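PDB 4I3B: bilirubin-inducible fluorescent protein UnaG from Anguilla japonica, which binds unconjugated bilirubin with high affinity inside a beta-barrel and, once loaded with it, fluoresces green when excited. Local coordinates for residues 36-42 and 54-60. Residues are numbered along the deposited sequence.
With BLR (3-[5-[(Z)-(4-ethenyl-3-methyl-5-oxidanylidene-pyrrol-2-ylidene)methyl]-2-[[5-[(Z)-(3-ethenyl-4-methyl-5-oxidanylidene-pyrrol-2-ylidene)methyl]-3-(3-hydroxy-3-oxopropyl)-4-methyl-1H-pyrrol-2-yl]methyl]-4-methyl-1H-pyrrol-3-yl]propanoic acid), chain G.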
# COMPACT_ATOMS: atom_id res chain seq x y z
N ALA A 36 -7.62 11.66 -3.95
CA ALA A 36 -6.93 12.81 -4.53
C ALA A 36 -5.45 12.87 -4.20
O ALA A 36 -4.75 13.71 -4.74
CB ALA A 36 -7.62 14.12 -4.07
N THR A 37 -4.96 12.00 -3.32
CA THR A 37 -3.56 12.09 -2.91
C THR A 37 -2.57 11.77 -4.03
O THR A 37 -2.88 11.04 -4.97
CB THR A 37 -3.24 11.15 -1.71
OG1 THR A 37 -3.60 9.80 -2.01
CG2 THR A 37 -3.98 11.62 -0.47
N THR A 38 -1.37 12.32 -3.89
CA THR A 38 -0.26 11.98 -4.76
C THR A 38 0.91 11.53 -3.88
O THR A 38 1.83 12.30 -3.60
CB THR A 38 0.12 13.17 -5.65
OG1 THR A 38 0.33 14.31 -4.82
CG2 THR A 38 -1.02 13.47 -6.66
N PRO A 39 0.87 10.28 -3.41
CA PRO A 39 1.87 9.79 -2.45
C PRO A 39 3.28 9.61 -3.01
O PRO A 39 3.49 9.41 -4.20
CB PRO A 39 1.29 8.44 -2.04
CG PRO A 39 0.44 8.01 -3.24
CD PRO A 39 -0.21 9.31 -3.62
N THR A 40 4.25 9.68 -2.09
CA THR A 40 5.64 9.32 -2.34
C THR A 40 5.96 8.20 -1.36
O THR A 40 5.54 8.26 -0.18
CB THR A 40 6.57 10.51 -2.07
OG1 THR A 40 6.13 11.62 -2.84
CG2 THR A 40 7.99 10.18 -2.46
N LEU A 41 6.69 7.19 -1.83
CA LEU A 41 7.15 6.07 -1.00
C LEU A 41 8.65 6.04 -0.95
O LEU A 41 9.31 6.29 -1.96
CB LEU A 41 6.71 4.76 -1.61
CG LEU A 41 5.29 4.64 -2.13
CD1 LEU A 41 5.08 3.32 -2.82
CD2 LEU A 41 4.27 4.85 -1.04
N TYR A 42 9.19 5.65 0.21
CA TYR A 42 10.62 5.43 0.38
C TYR A 42 10.73 4.05 0.96
O TYR A 42 10.36 3.82 2.12
CB TYR A 42 11.23 6.45 1.35
CG TYR A 42 10.93 7.88 0.99
CD1 TYR A 42 11.80 8.60 0.18
CD2 TYR A 42 9.76 8.51 1.42
CE1 TYR A 42 11.55 9.93 -0.16
CE2 TYR A 42 9.48 9.82 1.06
CZ TYR A 42 10.37 10.53 0.28
OH TYR A 42 10.07 11.83 -0.06
N LYS A 54 8.30 4.10 4.17
CA LYS A 54 7.87 5.39 4.67
C LYS A 54 7.01 6.04 3.58
O LYS A 54 7.38 6.03 2.41
CB LYS A 54 9.05 6.29 4.97
CG LYS A 54 8.64 7.66 5.48
CD LYS A 54 9.82 8.59 5.77
CE LYS A 54 9.38 10.05 5.85
NZ LYS A 54 10.57 10.95 6.12
N ILE A 55 5.86 6.58 3.98
CA ILE A 55 4.90 7.11 3.03
C ILE A 55 4.57 8.56 3.38
O ILE A 55 4.21 8.86 4.52
CB ILE A 55 3.59 6.27 3.04
CG1 ILE A 55 3.89 4.79 2.78
CG2 ILE A 55 2.58 6.81 2.01
CD1 ILE A 55 4.03 3.93 4.01
N GLU A 56 4.66 9.44 2.40
CA GLU A 56 4.10 10.77 2.54
C GLU A 56 2.87 10.76 1.63
O GLU A 56 2.99 10.85 0.40
CB GLU A 56 5.11 11.82 2.09
CG GLU A 56 6.35 11.83 2.97
CD GLU A 56 7.51 12.63 2.38
OE1 GLU A 56 7.59 12.77 1.14
OE2 GLU A 56 8.36 13.07 3.16
N ASN A 57 1.67 10.62 2.21
CA ASN A 57 0.47 10.56 1.36
C ASN A 57 0.25 11.86 0.62
O ASN A 57 -0.26 11.85 -0.49
CB ASN A 57 -0.76 10.17 2.17
CG ASN A 57 -0.80 8.67 2.50
OD1 ASN A 57 -0.98 7.84 1.61
ND2 ASN A 57 -0.70 8.34 3.78
N GLY A 58 0.64 12.97 1.24
CA GLY A 58 0.54 14.28 0.59
C GLY A 58 -0.83 14.92 0.69
O GLY A 58 -1.73 14.38 1.33
N PRO A 59 -1.00 16.11 0.08
CA PRO A 59 -2.32 16.74 0.06
C PRO A 59 -3.33 15.84 -0.64
O PRO A 59 -2.97 15.10 -1.56
CB PRO A 59 -2.10 18.03 -0.74
CG PRO A 59 -0.87 17.78 -1.54
CD PRO A 59 -0.01 16.87 -0.69
N PRO A 60 -4.60 15.90 -0.22
CA PRO A 60 -5.17 16.83 0.76
C PRO A 60 -5.28 16.28 2.18
O PRO A 60 -5.84 16.94 3.05
CB PRO A 60 -6.58 17.06 0.19
CG PRO A 60 -6.93 15.71 -0.42
CD PRO A 60 -5.64 15.18 -0.99
CHA BLR G . -0.03 4.28 0.39
NA BLR G . 1.47 2.27 0.76
C1A BLR G . 0.73 3.30 1.26
C2A BLR G . 0.70 3.20 2.65
C3A BLR G . 1.44 2.06 2.97
C4A BLR G . 1.91 1.51 1.79
CMA BLR G . 1.70 1.53 4.35
CAA BLR G . 0.02 4.14 3.59
CBA BLR G . -1.26 3.61 4.11
CGA BLR G . -1.93 4.53 5.07
O1A BLR G . -1.72 5.78 5.04
O2A BLR G . -2.69 3.98 5.95
CHB BLR G . 2.75 0.31 1.71
NB BLR G . 3.63 0.51 -0.58
C1B BLR G . 3.53 -0.14 0.67
C2B BLR G . 4.33 -1.30 0.63
C3B BLR G . 4.92 -1.42 -0.51
C4B BLR G . 4.55 -0.30 -1.47
CMB BLR G . 4.45 -2.25 1.80
OB BLR G . 4.85 -0.02 -2.58
CAB BLR G . 5.86 -2.48 -0.93
CBB BLR G . 6.45 -2.55 -2.17
NC BLR G . -3.93 7.42 2.07
C1C BLR G . -4.47 8.72 2.68
C2C BLR G . -5.72 8.23 3.33
C3C BLR G . -5.88 6.96 3.16
C4C BLR G . -4.86 6.38 2.43
CMC BLR G . -6.58 9.18 4.09
OC BLR G . -3.97 9.81 2.58
CAC BLR G . -6.98 6.14 3.71
CBC BLR G . -8.26 6.57 3.79
CHD BLR G . -4.69 5.08 2.08
ND BLR G . -2.28 5.00 1.21
C1D BLR G . -3.50 4.47 1.46
C2D BLR G . -3.46 3.07 1.01
C3D BLR G . -2.22 2.82 0.49
C4D BLR G . -1.40 4.03 0.63
CMD BLR G . -4.64 2.16 1.10
CAD BLR G . -1.76 1.49 -0.06
CBD BLR G . -1.81 1.50 -1.57
CGD BLR G . -0.59 2.12 -2.15
O1D BLR G . -0.71 3.12 -2.88
O2D BLR G . 0.55 1.65 -1.93
O HOH W 1 -2.16 7.72 -0.82
O HOH W 2 3.88 12.92 -1.34
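The open end of a beta hairpin in this fatty-acid-binding-protein-like barrel brings strand 40-46 antiparallel to strand 50-56. In two hydrogen-bonded pairs every N-H and C=O of the four residues is used: Thr-40 N to Glu-56 O and Glu-56 N to Thr-40 O (both 3.0 Å), then Tyr-42 N to Lys-54 O and Lys-54 N to Tyr-42 O (both 2.9 Å). Between them Leu-41 and Ile-55 form a non-hydrogen-bonded pair; their backbone groups bond outward, to Trp-9 and Thr-65, while Leu-41 CD2 packs 3.8 Å from Ile-55 CG1 on the bilirubin side. On the outer face Tyr-42 OH donates to Glu-56 OE1 (2.9 Å).

The pairing ends N-terminal to Thr-40: Asn-57 leaves strand geometry, and Pro-39 N, 3.5 Å from Asn-57 O, has no hydrogen to share. Water 2 bridges the change, donating to Thr-38 O (3.1 Å) and Glu-56 O (2.8 Å) and accepting from Thr-40 OG1 (3.0 Å).

In the pocket, Asn-57 OD1 accepts from BLR ND (3.1 Å), more weakly from BLR NC (3.0 Å), and from water 1 (2.7 Å), which also donates to Thr-37 OG1 (2.8 Å) and weakly accepts from BLR NC (3.4 Å). Asn-57 ND2 donates to propionate atom O1A of BLR (3.0 Å) and to Leu-63 O. Thr-37 OG1 also bonds to Gly-34 O and to NH2 of Arg-132, which itself binds bilirubin. One amide thus takes ND and, weakly, NC of the C/D half and donates to the propionic chain of the A/B half: it spans the CHA bridge, consistent with fixing the halves relative to each other.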